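Uncharacterized metal-dependent hydrolase (Pyrococcus furiosus, PDB 3ICJ) binds two zinc ions and probably hydrolyses carbon-nitrogen bonds other than peptide bonds, although its natural substrate is not known. Local coordinates at residues A[62-67]-A[480-485]; A[133-138]-A[217-222]; A[244-249]-A[274-279]. All coordinates share one frame; numbering follows the deposited sequence.

Overall arrangement
All three contacts lie at the surface, and each turns on one salt bridge between two separate elements. Contact 1 stands apart, its centre about 30 Å from that of contact 3 and 35 Å from that of contact 2; it joins an edge strand of the small β-sheet to the loop after helix 463-477, more than 400 residues later in the chain. Contacts 2 and 3 involve different helices, 217-233 and 246-257, which pack together where Y220 meets K247 and A248. Their chemistry differs with place: arginine with aspartate in contacts 1 and 2, where backbone carbonyls share the guanidinium, and lysine with glutamate between two helices in contact 3.

Contact 1 of 3, residues A[62-67]-A[480-485]; sequences NERVLY and AEDLGK
R64 and D482 are brought together by two quite different torsions. D482 points its CB toward the strand, and chi1 (62°) sets CG between the backbone N and the carbonyl carbon. R64 starts off alongside the other segment, then bends at chi2 (-123°), and its guanidinium comes nearer to D482. The two groups meet at a single oxygen: NH1 of R64 lies 3.0 Å from OD2 of D482, a salt bridge whose hydrogen bond is weak because the N-H points well off the acceptor, at 123°. NH2 of R64 is nearly as close to D482 OD2, at 3.2 Å, so the oxygen stands before both terminal nitrogens, while the planes of guanidinium and carboxylate stay strongly inclined to each other instead of forming a flat, two-pronged pair.

The setting is the small β domain that amidohydrolases commonly carry beside their metal-binding barrel. Strand 64-69 is an outermost strand of its four-stranded sheet within the chain, with a classic bulge where L66 and Y67 both face V59. E63 and V65 also make backbone hydrogen bonds to A492, G489 and F490, in the chain that follows 480-485.

D482 itself belongs to a type I turn from A480 to L483, closed by a weak bond of 3.3 Å from L483 N to A480 O. G484, just beyond the turn, has a positive phi that suits glycine. The stronger partner of D482 OD2 is R491, through its NE, and R64 NH1 also donates to the carbonyl of G489. R64 and R491 both meet the carboxylate of D482. The buried side chain of V65 packs on L486 and L58.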
ATOM      1  N   ASN A  62      -7.224 -18.065 -21.710  1.00 41.28           N
ATOM      2  CA  ASN A  62      -7.560 -16.644 -21.817  1.00 46.41           C
ATOM      3  C   ASN A  62      -7.486 -15.936 -20.445  1.00 43.53           C
ATOM      4  O   ASN A  62      -8.307 -15.066 -20.116  1.00 41.63           O
ATOM      5  CB  ASN A  62      -8.911 -16.455 -22.536  1.00 45.47           C
ATOM      6  CG  ASN A  62      -8.873 -16.925 -23.997  1.00 55.46           C
ATOM      7  OD1 ASN A  62      -8.299 -16.251 -24.859  1.00 59.73           O
ATOM      8  ND2 ASN A  62      -9.495 -18.074 -24.280  1.00 41.17           N
ATOM      9  N   GLU A  63      -6.495 -16.353 -19.653  1.00 40.72           N
ATOM     10  CA  GLU A  63      -6.197 -15.781 -18.320  1.00 38.48           C
ATOM     11  C   GLU A  63      -7.297 -16.010 -17.264  1.00 35.35           C
ATOM     12  O   GLU A  63      -7.421 -15.246 -16.316  1.00 40.50           O
ATOM     13  CB  GLU A  63      -5.803 -14.298 -18.426  1.00 42.06           C
ATOM     14  CG  GLU A  63      -4.547 -14.080 -19.252  1.00 54.16           C
ATOM     15  CD  GLU A  63      -4.722 -13.007 -20.305  1.00 68.14           C
ATOM     16  OE1 GLU A  63      -4.983 -11.835 -19.945  1.00 71.13           O
ATOM     17  OE2 GLU A  63      -4.591 -13.344 -21.502  1.00 77.00           O
ATOM     18  N   ARG A  64      -8.075 -17.073 -17.436  1.00 39.26           N
ATOM     19  CA  ARG A  64      -9.045 -17.524 -16.441  1.00 38.89           C
ATOM     20  C   ARG A  64      -8.897 -19.009 -16.193  1.00 39.31           C
ATOM     21  O   ARG A  64      -8.422 -19.732 -17.061  1.00 42.70           O
ATOM     22  CB  ARG A  64     -10.468 -17.250 -16.899  1.00 42.33           C
ATOM     23  CG  ARG A  64     -10.690 -15.843 -17.381  1.00 51.81           C
ATOM     24  CD  ARG A  64     -11.774 -15.216 -16.585  1.00 51.87           C
ATOM     25  NE  ARG A  64     -11.810 -13.777 -16.769  1.00 56.08           N
ATOM     26  CZ  ARG A  64     -12.475 -12.952 -15.972  1.00 61.70           C
ATOM     27  NH1 ARG A  64     -13.155 -13.436 -14.937  1.00 50.14           N
ATOM     28  NH2 ARG A  64     -12.463 -11.647 -16.211  1.00 59.85           N
ATOM     29  N   VAL A  65      -9.315 -19.460 -15.015  1.00 38.43           N
ATOM     30  CA  VAL A  65      -9.279 -20.874 -14.669  1.00 36.65           C
ATOM     31  C   VAL A  65     -10.470 -21.556 -15.344  1.00 35.34           C
ATOM     32  O   VAL A  65     -11.611 -21.134 -15.193  1.00 31.88           O
ATOM     33  CB  VAL A  65      -9.308 -21.096 -13.126  1.00 40.48           C
ATOM     34  CG1 VAL A  65      -9.473 -22.586 -12.776  1.00 44.55           C
ATOM     35  CG2 VAL A  65      -8.044 -20.512 -12.469  1.00 42.35           C
ATOM     36  N   LEU A  66     -10.173 -22.610 -16.089  1.00 36.59           N
ATOM     37  CA  LEU A  66     -11.162 -23.358 -16.848  1.00 39.37           C
ATOM     38  C   LEU A  66     -11.603 -24.592 -16.055  1.00 37.36           C
ATOM     39  O   LEU A  66     -12.778 -24.983 -16.076  1.00 38.44           O
ATOM     40  CB  LEU A  66     -10.542 -23.799 -18.186  1.00 35.40           C
ATOM     41  CG  LEU A  66     -11.467 -24.676 -19.035  1.00 45.92           C
ATOM     42  CD1 LEU A  66     -12.620 -23.821 -19.534  1.00 55.19           C
ATOM     43  CD2 LEU A  66     -10.759 -25.335 -20.160  1.00 45.53           C
ATOM     44  N   TYR A  67     -10.634 -25.206 -15.376  1.00 39.52           N
ATOM     45  CA  TYR A  67     -10.841 -26.443 -14.626  1.00 38.25           C
ATOM     46  C   TYR A  67      -9.837 -26.500 -13.465  1.00 36.75           C
ATOM     47  O   TYR A  67      -8.652 -26.208 -13.633  1.00 33.37           O
ATOM     48  CB  TYR A  67     -10.681 -27.679 -15.568  1.00 37.81           C
ATOM     49  CG  TYR A  67     -10.754 -29.009 -14.849  1.00 34.82           C
ATOM     50  CD1 TYR A  67     -11.986 -29.564 -14.492  1.00 42.58           C
ATOM     51  CD2 TYR A  67      -9.590 -29.686 -14.482  1.00 35.62           C
ATOM     52  CE1 TYR A  67     -12.046 -30.768 -13.793  1.00 40.28           C
ATOM     53  CE2 TYR A  67      -9.638 -30.884 -13.798  1.00 28.82           C
ATOM     54  CZ  TYR A  67     -10.862 -31.419 -13.448  1.00 32.05           C
ATOM     55  OH  TYR A  67     -10.902 -32.622 -12.764  1.00 35.57           O
ATOM     56  N   ALA A 480     -13.088  -6.970  -5.933  1.00 39.89           N
ATOM     57  CA  ALA A 480     -12.531  -7.685  -7.085  1.00 36.62           C
ATOM     58  C   ALA A 480     -12.925  -9.144  -6.962  1.00 36.86           C
ATOM     59  O   ALA A 480     -12.167  -9.962  -6.424  1.00 36.60           O
ATOM     60  CB  ALA A 480     -11.018  -7.555  -7.071  1.00 39.84           C
ATOM     61  N   GLU A 481     -14.117  -9.462  -7.448  1.00 40.91           N
ATOM     62  CA  GLU A 481     -14.798 -10.718  -7.111  1.00 47.05           C
ATOM     63  C   GLU A 481     -14.216 -11.955  -7.813  1.00 41.33           C
ATOM     64  O   GLU A 481     -14.446 -13.089  -7.379  1.00 44.52           O
ATOM     65  CB  GLU A 481     -16.311 -10.608  -7.401  1.00 52.75           C
ATOM     66  CG  GLU A 481     -17.047  -9.435  -6.692  1.00 65.84           C
ATOM     67  CD  GLU A 481     -16.936  -9.442  -5.149  1.00 73.55           C
ATOM     68  OE1 GLU A 481     -16.865 -10.534  -4.524  1.00 69.30           O
ATOM     69  OE2 GLU A 481     -16.935  -8.330  -4.564  1.00 75.56           O
ATOM     70  N   ASP A 482     -13.476 -11.726  -8.892  1.00 31.24           N
ATOM     71  CA  ASP A 482     -12.858 -12.814  -9.667  1.00 32.38           C
ATOM     72  C   ASP A 482     -11.344 -12.943  -9.421  1.00 29.84           C
ATOM     73  O   ASP A 482     -10.626 -13.526 -10.233  1.00 35.20           O
ATOM     74  CB  ASP A 482     -13.181 -12.647 -11.158  1.00 35.32           C
ATOM     75  CG  ASP A 482     -12.638 -11.352 -11.749  1.00 43.78           C
ATOM     76  OD1 ASP A 482     -12.233 -10.422 -11.001  1.00 48.26           O
ATOM     77  OD2 ASP A 482     -12.631 -11.266 -12.991  1.00 45.99           O
ATOM     78  N   LEU A 483     -10.867 -12.404  -8.292  1.00 32.53           N
ATOM     79  CA  LEU A 483      -9.474 -12.592  -7.878  1.00 30.46           C
ATOM     80  C   LEU A 483      -9.374 -13.228  -6.491  1.00 31.00           C
ATOM     81  O   LEU A 483     -10.302 -13.117  -5.693  1.00 32.86           O
ATOM     82  CB  LEU A 483      -8.698 -11.254  -7.911  1.00 28.11           C
ATOM     83  CG  LEU A 483      -8.305 -10.774  -9.311  1.00 32.76           C
ATOM     84  CD1 LEU A 483      -8.031  -9.291  -9.353  1.00 27.70           C
ATOM     85  CD2 LEU A 483      -7.128 -11.569  -9.885  1.00 30.27           C
ATOM     86  N   GLY A 484      -8.237 -13.865  -6.214  1.00 32.01           N
ATOM     87  CA  GLY A 484      -7.896 -14.362  -4.874  1.00 33.84           C
ATOM     88  C   GLY A 484      -7.998 -15.860  -4.648  1.00 38.43           C
ATOM     89  O   GLY A 484      -7.524 -16.366  -3.628  1.00 38.58           O
ATOM     90  N   LYS A 485      -8.644 -16.555  -5.586  1.00 37.37           N
ATOM     91  CA  LYS A 485      -8.813 -18.011  -5.575  1.00 36.97           C
ATOM     92  C   LYS A 485      -8.446 -18.543  -6.956  1.00 36.46           C
ATOM     93  O   LYS A 485      -8.341 -17.767  -7.913  1.00 38.20           O
ATOM     94  CB  LYS A 485     -10.274 -18.392  -5.254  1.00 38.89           C
ATOM     95  CG  LYS A 485     -10.742 -18.079  -3.821  1.00 41.91           C
ATOM     96  CD  LYS A 485     -12.115 -18.744  -3.548  1.00 41.73           C
ATOM     97  CE  LYS A 485     -12.771 -18.216  -2.269  1.00 54.68           C
ATOM     98  NZ  LYS A 485     -12.085 -18.676  -0.999  1.00 54.58           N
TER

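Contact 2 of 3, residues A[133-138]-A[217-222]; sequences RGRIIF and VKDYKH
The flat groups of R135 and D219 meet edge-on: the guanidinium and carboxylate planes are only 16° apart, and D219 OD2 comes to the guanidinium edge, tilted 15° from its plane. A third flat group, the ring of F138, has I136 CG2 over the margin of one face, 3.5 Å above the plane of the F138 ring. The salt bridge is one good hydrogen bond, with R135 NH2 2.9 Å from D219 OD2 and an N-H...O angle of 157°, accepted on the syn lone pair of OD2. NE of R135 stands farther off, 3.6 Å from D219 OD1, so the grip is single despite the near-coplanar arrangement. The arginine chain bends at chi3, and the two side chains cross at about a right angle.

Through this pair the approach to strand 137-142, part of a six-stranded mixed sheet, is tied to the first turn of helix 217-233. R135 NH2 also donates to the carbonyl of I214, at the end of helix 200-214, and D219 OD2 also accepts from the backbone N of T216. The carboxylate therefore serves helix start and arginine together, and both neighbours would be expected to favour its charged form.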
ATOM      1  N   ARG A 133      21.563   8.278 -10.827  1.00 54.68           N
ATOM      2  CA  ARG A 133      21.305   8.486 -12.251  1.00 57.94           C
ATOM      3  C   ARG A 133      20.477   9.745 -12.521  1.00 54.83           C
ATOM      4  O   ARG A 133      20.849  10.582 -13.345  1.00 55.73           O
ATOM      5  CB  ARG A 133      20.612   7.263 -12.855  1.00 62.80           C
ATOM      6  CG  ARG A 133      21.446   6.525 -13.889  1.00 73.30           C
ATOM      7  CD  ARG A 133      22.904   6.954 -13.831  1.00 81.78           C
ATOM      8  NE  ARG A 133      23.693   6.096 -12.952  1.00 85.42           N
ATOM      9  CZ  ARG A 133      23.706   4.768 -13.020  1.00 87.39           C
ATOM     10  NH1 ARG A 133      22.971   4.142 -13.929  1.00 83.25           N
ATOM     11  NH2 ARG A 133      24.454   4.066 -12.180  1.00 87.54           N
ATOM     12  N   GLY A 134      19.357   9.866 -11.818  1.00 50.12           N
ATOM     13  CA  GLY A 134      18.291  10.823 -12.160  1.00 47.98           C
ATOM     14  C   GLY A 134      18.718  12.232 -12.581  1.00 48.81           C
ATOM     15  O   GLY A 134      19.783  12.729 -12.176  1.00 45.11           O
ATOM     16  N   ARG A 135      17.877  12.882 -13.394  1.00 48.65           N
ATOM     17  CA  ARG A 135      18.049  14.311 -13.722  1.00 45.30           C
ATOM     18  C   ARG A 135      17.967  15.120 -12.425  1.00 44.30           C
ATOM     19  O   ARG A 135      18.608  16.169 -12.301  1.00 45.67           O
ATOM     20  CB  ARG A 135      17.031  14.802 -14.770  1.00 44.87           C
ATOM     21  CG  ARG A 135      15.613  14.291 -14.563  1.00 49.71           C
ATOM     22  CD  ARG A 135      14.606  14.791 -15.607  1.00 48.95           C
ATOM     23  NE  ARG A 135      13.287  14.910 -14.985  1.00 40.90           N
ATOM     24  CZ  ARG A 135      12.870  15.975 -14.295  1.00 45.20           C
ATOM     25  NH1 ARG A 135      13.647  17.041 -14.146  1.00 44.39           N
ATOM     26  NH2 ARG A 135      11.668  15.987 -13.748  1.00 37.24           N
ATOM     27  N   ILE A 136      17.183  14.599 -11.474  1.00 37.75           N
ATOM     28  CA  ILE A 136      17.217  14.992 -10.057  1.00 42.34           C
ATOM     29  C   ILE A 136      17.637  13.776  -9.217  1.00 40.79           C
ATOM     30  O   ILE A 136      17.152  12.665  -9.451  1.00 36.91           O
ATOM     31  CB  ILE A 136      15.843  15.516  -9.571  1.00 37.05           C
ATOM     32  CG1 ILE A 136      15.391  16.687 -10.445  1.00 47.12           C
ATOM     33  CG2 ILE A 136      15.919  15.986  -8.118  1.00 37.60           C
ATOM     34  CD1 ILE A 136      13.923  16.728 -10.685  1.00 50.05           C
ATOM     35  N   ILE A 137      18.551  13.989  -8.263  1.00 40.35           N
ATOM     36  CA  ILE A 137      19.009  12.924  -7.362  1.00 40.21           C
ATOM     37  C   ILE A 137      18.300  13.013  -6.017  1.00 39.76           C
ATOM     38  O   ILE A 137      18.508  13.968  -5.272  1.00 44.58           O
ATOM     39  CB  ILE A 137      20.547  12.962  -7.111  1.00 39.40           C
ATOM     40  CG1 ILE A 137      21.327  12.911  -8.428  1.00 41.86           C
ATOM     41  CG2 ILE A 137      20.973  11.805  -6.199  1.00 30.93           C
ATOM     42  CD1 ILE A 137      22.748  13.427  -8.304  1.00 37.88           C
ATOM     43  N   PHE A 138      17.483  12.004  -5.723  1.00 39.88           N
ATOM     44  CA  PHE A 138      16.833  11.843  -4.426  1.00 36.45           C
ATOM     45  C   PHE A 138      17.567  10.793  -3.607  1.00 37.97           C
ATOM     46  O   PHE A 138      18.016   9.785  -4.140  1.00 32.57           O
ATOM     47  CB  PHE A 138      15.354  11.449  -4.593  1.00 37.29           C
ATOM     48  CG  PHE A 138      14.533  12.489  -5.319  1.00 39.34           C
ATOM     49  CD1 PHE A 138      14.102  13.644  -4.662  1.00 48.31           C
ATOM     50  CD2 PHE A 138      14.214  12.327  -6.663  1.00 44.24           C
ATOM     51  CE1 PHE A 138      13.348  14.621  -5.333  1.00 47.54           C
ATOM     52  CE2 PHE A 138      13.462  13.295  -7.347  1.00 50.04           C
ATOM     53  CZ  PHE A 138      13.027  14.445  -6.676  1.00 45.74           C
ATOM     54  N   VAL A 217       5.158  13.317 -15.906  1.00 35.68           N
ATOM     55  CA  VAL A 217       4.423  12.080 -16.218  1.00 35.83           C
ATOM     56  C   VAL A 217       5.393  10.919 -16.507  1.00 32.47           C
ATOM     57  O   VAL A 217       5.223   9.838 -15.966  1.00 30.32           O
ATOM     58  CB  VAL A 217       3.413  12.280 -17.377  1.00 35.93           C
ATOM     59  CG1 VAL A 217       2.872  10.926 -17.897  1.00 31.74           C
ATOM     60  CG2 VAL A 217       2.273  13.194 -16.921  1.00 33.91           C
ATOM     61  N   LYS A 218       6.425  11.167 -17.320  1.00 34.25           N
ATOM     62  CA  LYS A 218       7.472  10.167 -17.593  1.00 37.37           C
ATOM     63  C   LYS A 218       8.169   9.659 -16.320  1.00 35.81           C
ATOM     64  O   LYS A 218       8.389   8.450 -16.177  1.00 33.98           O
ATOM     65  CB  LYS A 218       8.533  10.729 -18.550  1.00 34.08           C
ATOM     66  CG  LYS A 218       8.315  10.461 -20.029  1.00 58.68           C
ATOM     67  CD  LYS A 218       9.358  11.197 -20.888  1.00 71.03           C
ATOM     68  CE  LYS A 218      10.803  10.732 -20.635  1.00 72.20           C
ATOM     69  NZ  LYS A 218      11.178   9.550 -21.465  1.00 74.28           N
ATOM     70  N   ASP A 219       8.508  10.569 -15.401  1.00 32.22           N
ATOM     71  CA  ASP A 219       9.080  10.168 -14.100  1.00 34.45           C
ATOM     72  C   ASP A 219       8.122   9.214 -13.375  1.00 33.81           C
ATOM     73  O   ASP A 219       8.554   8.182 -12.849  1.00 34.00           O
ATOM     74  CB  ASP A 219       9.328  11.355 -13.178  1.00 32.60           C
ATOM     75  CG  ASP A 219      10.383  12.312 -13.684  1.00 37.55           C
ATOM     76  OD1 ASP A 219      11.353  11.888 -14.344  1.00 34.91           O
ATOM     77  OD2 ASP A 219      10.252  13.511 -13.367  1.00 36.02           O
ATOM     78  N   TYR A 220       6.829   9.535 -13.372  1.00 34.71           N
ATOM     79  CA  TYR A 220       5.843   8.665 -12.704  1.00 32.66           C
ATOM     80  C   TYR A 220       5.681   7.299 -13.350  1.00 31.52           C
ATOM     81  O   TYR A 220       5.539   6.309 -12.629  1.00 31.90           O
ATOM     82  CB  TYR A 220       4.469   9.318 -12.565  1.00 34.62           C
ATOM     83  CG  TYR A 220       4.349  10.201 -11.357  1.00 34.45           C
ATOM     84  CD1 TYR A 220       4.786  11.521 -11.394  1.00 39.33           C
ATOM     85  CD2 TYR A 220       3.820   9.714 -10.166  1.00 29.31           C
ATOM     86  CE1 TYR A 220       4.686  12.349 -10.279  1.00 42.70           C
ATOM     87  CE2 TYR A 220       3.707  10.542  -9.029  1.00 43.74           C
ATOM     88  CZ  TYR A 220       4.145  11.862  -9.105  1.00 43.32           C
ATOM     89  OH  TYR A 220       4.053  12.694  -8.008  1.00 42.40           O
ATOM     90  N   LYS A 221       5.761   7.244 -14.684  1.00 30.42           N
ATOM     91  CA  LYS A 221       5.705   5.964 -15.418  1.00 34.17           C
ATOM     92  C   LYS A 221       6.852   5.067 -14.990  1.00 33.49           C
ATOM     93  O   LYS A 221       6.671   3.874 -14.766  1.00 34.25           O
ATOM     94  CB  LYS A 221       5.782   6.199 -16.931  1.00 39.63           C
ATOM     95  CG  LYS A 221       4.517   6.782 -17.563  1.00 33.49           C
ATOM     96  CD  LYS A 221       4.739   7.053 -19.040  1.00 32.85           C
ATOM     97  CE  LYS A 221       4.709   5.756 -19.833  1.00 39.98           C
ATOM     98  NZ  LYS A 221       5.190   5.954 -21.235  1.00 40.01           N
ATOM     99  N   HIS A 222       8.032   5.667 -14.890  1.00 37.54           N
ATOM    100  CA  HIS A 222       9.238   4.976 -14.475  1.00 36.46           C
ATOM    101  C   HIS A 222       9.132   4.441 -13.032  1.00 38.85           C
ATOM    102  O   HIS A 222       9.445   3.277 -12.777  1.00 34.98           O
ATOM    103  CB  HIS A 222      10.448   5.892 -14.642  1.00 39.56           C
ATOM    104  CG  HIS A 222      11.751   5.163 -14.575  1.00 54.23           C
ATOM    105  ND1 HIS A 222      12.357   4.833 -13.383  1.00 49.70           N
ATOM    106  CD2 HIS A 222      12.550   4.673 -15.551  1.00 59.34           C
ATOM    107  CE1 HIS A 222      13.481   4.185 -13.627  1.00 46.70           C
ATOM    108  NE2 HIS A 222      13.621   4.075 -14.935  1.00 59.57           N
TER

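Contact 3 of 3, residues A[244-249]-A[274-279]; sequences VGEKAL and LDKLEE
K276 reaches toward E246 fully extended beyond CG and crosses the glutamate side chain at about a right angle, so that its ammonium ends beside the carboxylate. E246 comes to meet it by a bend at chi2 (-100°). NZ of K276 lies 2.9 Å from OE1 of E246, approaching on the syn side but 22° out of the carboxylate plane. OE2 of E246 is much farther from NZ of K276, at 3.8 Å, which makes the salt bridge one-sided. The methylene before the charge runs close as well: CE of K276 is 3.7 Å from E246 OE1.

These residues sit on consecutive helices of the (β/α) barrel expected of an amidohydrolase: helix 246-257 follows strand 236-244, while the neighbouring parallel strand 264-269 leads on to helix 274-280. G245 is the N-cap of the first helix, so E246 occupies its opening turn, where the helix end would probably favour a negative charge. K250 gives OE1 of E246 a second, long and weak ion pair.

Deeper between the helices, L249 and L277 both rest on L269 of strand 264-269. L273, in the loop leading into helix 274-280, packs against both E246 and L249.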
ATOM      1  N   VAL A 244      -3.972   8.125  -5.711  1.00 39.41           N
ATOM      2  CA  VAL A 244      -3.499   8.378  -7.070  1.00 36.48           C
ATOM      3  C   VAL A 244      -3.841   9.849  -7.414  1.00 38.14           C
ATOM      4  O   VAL A 244      -5.024  10.215  -7.488  1.00 38.04           O
ATOM      5  CB  VAL A 244      -4.142   7.382  -8.104  1.00 38.89           C
ATOM      6  CG1 VAL A 244      -3.627   7.643  -9.503  1.00 39.73           C
ATOM      7  CG2 VAL A 244      -3.903   5.912  -7.710  1.00 37.22           C
ATOM      8  N   GLY A 245      -2.806  10.680  -7.570  1.00 36.30           N
ATOM      9  CA  GLY A 245      -2.957  12.084  -7.967  1.00 37.82           C
ATOM     10  C   GLY A 245      -2.964  12.267  -9.478  1.00 35.79           C
ATOM     11  O   GLY A 245      -2.948  11.287 -10.224  1.00 36.27           O
ATOM     12  N   GLU A 246      -2.969  13.524  -9.923  1.00 36.12           N
ATOM     13  CA  GLU A 246      -3.075  13.878 -11.344  1.00 35.20           C
ATOM     14  C   GLU A 246      -2.030  13.191 -12.220  1.00 38.24           C
ATOM     15  O   GLU A 246      -2.399  12.523 -13.194  1.00 32.79           O
ATOM     16  CB  GLU A 246      -3.002  15.402 -11.566  1.00 36.96           C
ATOM     17  CG  GLU A 246      -4.129  16.210 -10.932  1.00 56.92           C
ATOM     18  CD  GLU A 246      -5.233  16.624 -11.912  1.00 62.09           C
ATOM     19  OE1 GLU A 246      -5.091  16.396 -13.134  1.00 51.60           O
ATOM     20  OE2 GLU A 246      -6.248  17.197 -11.445  1.00 64.60           O
ATOM     21  N   LYS A 247      -0.746  13.357 -11.885  1.00 33.16           N
ATOM     22  CA  LYS A 247       0.341  12.811 -12.707  1.00 33.88           C
ATOM     23  C   LYS A 247       0.475  11.285 -12.660  1.00 33.80           C
ATOM     24  O   LYS A 247       0.786  10.671 -13.684  1.00 36.34           O
ATOM     25  CB  LYS A 247       1.682  13.500 -12.392  1.00 35.27           C
ATOM     26  CG  LYS A 247       1.745  14.919 -12.960  1.00 42.25           C
ATOM     27  CD  LYS A 247       3.009  15.663 -12.557  1.00 42.19           C
ATOM     28  CE  LYS A 247       3.038  17.012 -13.263  1.00 42.65           C
ATOM     29  NZ  LYS A 247       4.124  17.916 -12.767  1.00 55.85           N
ATOM     30  N   ALA A 248       0.246  10.693 -11.487  1.00 31.59           N
ATOM     31  CA  ALA A 248       0.199   9.231 -11.369  1.00 31.75           C
ATOM     32  C   ALA A 248      -0.902   8.596 -12.223  1.00 33.25           C
ATOM     33  O   ALA A 248      -0.632   7.605 -12.874  1.00 36.82           O
ATOM     34  CB  ALA A 248       0.081   8.788  -9.932  1.00 30.08           C
ATOM     35  N   LEU A 249      -2.114   9.168 -12.211  1.00 34.89           N
ATOM     36  CA  LEU A 249      -3.195   8.768 -13.133  1.00 32.30           C
ATOM     37  C   LEU A 249      -2.819   8.921 -14.609  1.00 32.80           C
ATOM     38  O   LEU A 249      -3.014   7.985 -15.380  1.00 35.53           O
ATOM     39  CB  LEU A 249      -4.523   9.490 -12.832  1.00 33.78           C
ATOM     40  CG  LEU A 249      -5.742   9.040 -13.670  1.00 34.12           C
ATOM     41  CD1 LEU A 249      -6.071   7.566 -13.422  1.00 31.93           C
ATOM     42  CD2 LEU A 249      -6.951   9.877 -13.345  1.00 36.37           C
ATOM     43  N   LEU A 274     -11.988  14.388  -8.864  1.00 35.01           N
ATOM     44  CA  LEU A 274     -13.451  14.323  -9.096  1.00 37.69           C
ATOM     45  C   LEU A 274     -14.022  15.351 -10.079  1.00 38.22           C
ATOM     46  O   LEU A 274     -14.931  15.015 -10.849  1.00 34.70           O
ATOM     47  CB  LEU A 274     -14.242  14.363  -7.789  1.00 36.36           C
ATOM     48  CG  LEU A 274     -14.156  13.097  -6.928  1.00 39.43           C
ATOM     49  CD1 LEU A 274     -14.520  13.424  -5.485  1.00 32.20           C
ATOM     50  CD2 LEU A 274     -15.020  11.978  -7.484  1.00 40.61           C
ATOM     51  N   ASP A 275     -13.504  16.587 -10.058  1.00 33.77           N
ATOM     52  CA  ASP A 275     -13.931  17.601 -11.012  1.00 34.02           C
ATOM     53  C   ASP A 275     -13.798  17.148 -12.478  1.00 33.47           C
ATOM     54  O   ASP A 275     -14.739  17.302 -13.250  1.00 34.34           O
ATOM     55  CB  ASP A 275     -13.168  18.917 -10.829  1.00 42.52           C
ATOM     56  CG  ASP A 275     -13.544  19.674  -9.560  1.00 45.72           C
ATOM     57  OD1 ASP A 275     -14.573  19.397  -8.906  1.00 41.54           O
ATOM     58  OD2 ASP A 275     -12.772  20.584  -9.220  1.00 49.98           O
ATOM     59  N   LYS A 276     -12.643  16.579 -12.844  1.00 31.98           N
ATOM     60  CA  LYS A 276     -12.390  16.151 -14.220  1.00 34.76           C
ATOM     61  C   LYS A 276     -13.189  14.898 -14.579  1.00 34.46           C
ATOM     62  O   LYS A 276     -13.694  14.791 -15.703  1.00 35.31           O
ATOM     63  CB  LYS A 276     -10.887  15.930 -14.466  1.00 34.24           C
ATOM     64  CG  LYS A 276     -10.080  17.229 -14.574  1.00 37.36           C
ATOM     65  CD  LYS A 276      -8.599  16.931 -14.752  1.00 45.45           C
ATOM     66  CE  LYS A 276      -7.804  18.237 -14.836  1.00 52.78           C
ATOM     67  NZ  LYS A 276      -6.377  17.998 -15.208  1.00 53.02           N
ATOM     68  N   LEU A 277     -13.333  13.986 -13.608  1.00 35.13           N
ATOM     69  CA  LEU A 277     -14.181  12.797 -13.783  1.00 39.11           C
ATOM     70  C   LEU A 277     -15.657  13.150 -14.059  1.00 38.00           C
ATOM     71  O   LEU A 277     -16.248  12.634 -15.016  1.00 31.89           O
ATOM     72  CB  LEU A 277     -14.046  11.820 -12.598  1.00 33.24           C
ATOM     73  CG  LEU A 277     -12.720  11.117 -12.265  1.00 45.39           C
ATOM     74  CD1 LEU A 277     -12.981   9.897 -11.352  1.00 41.42           C
ATOM     75  CD2 LEU A 277     -11.975  10.664 -13.491  1.00 31.91           C
ATOM     76  N   GLU A 278     -16.219  14.049 -13.248  1.00 36.88           N
ATOM     77  CA  GLU A 278     -17.605  14.526 -13.402  1.00 37.12           C
ATOM     78  C   GLU A 278     -17.878  15.231 -14.724  1.00 35.98           C
ATOM     79  O   GLU A 278     -18.992  15.138 -15.260  1.00 38.19           O
ATOM     80  CB  GLU A 278     -18.002  15.444 -12.231  1.00 29.68           C
ATOM     81  CG  GLU A 278     -18.100  14.702 -10.934  1.00 34.23           C
ATOM     82  CD  GLU A 278     -18.374  15.585  -9.751  1.00 40.40           C
ATOM     83  OE1 GLU A 278     -18.240  16.824  -9.862  1.00 37.10           O
ATOM     84  OE2 GLU A 278     -18.736  15.029  -8.696  1.00 43.75           O
ATOM     85  N   GLU A 279     -16.855  15.902 -15.262  1.00 36.62           N
ATOM     86  CA  GLU A 279     -16.976  16.613 -16.539  1.00 39.45           C
ATOM     87  C   GLU A 279     -17.005  15.671 -17.747  1.00 37.99           C
ATOM     88  O   GLU A 279     -17.460  16.056 -18.821  1.00 34.02           O
ATOM     89  CB  GLU A 279     -15.901  17.705 -16.702  1.00 35.51           C
ATOM     90  CG  GLU A 279     -16.128  18.972 -15.881  1.00 46.32           C
ATOM     91  CD  GLU A 279     -17.385  19.735 -16.295  1.00 60.48           C
ATOM     92  OE1 GLU A 279     -18.220  20.026 -15.407  1.00 55.27           O
ATOM     93  OE2 GLU A 279     -17.549  20.023 -17.505  1.00 59.97           O
TER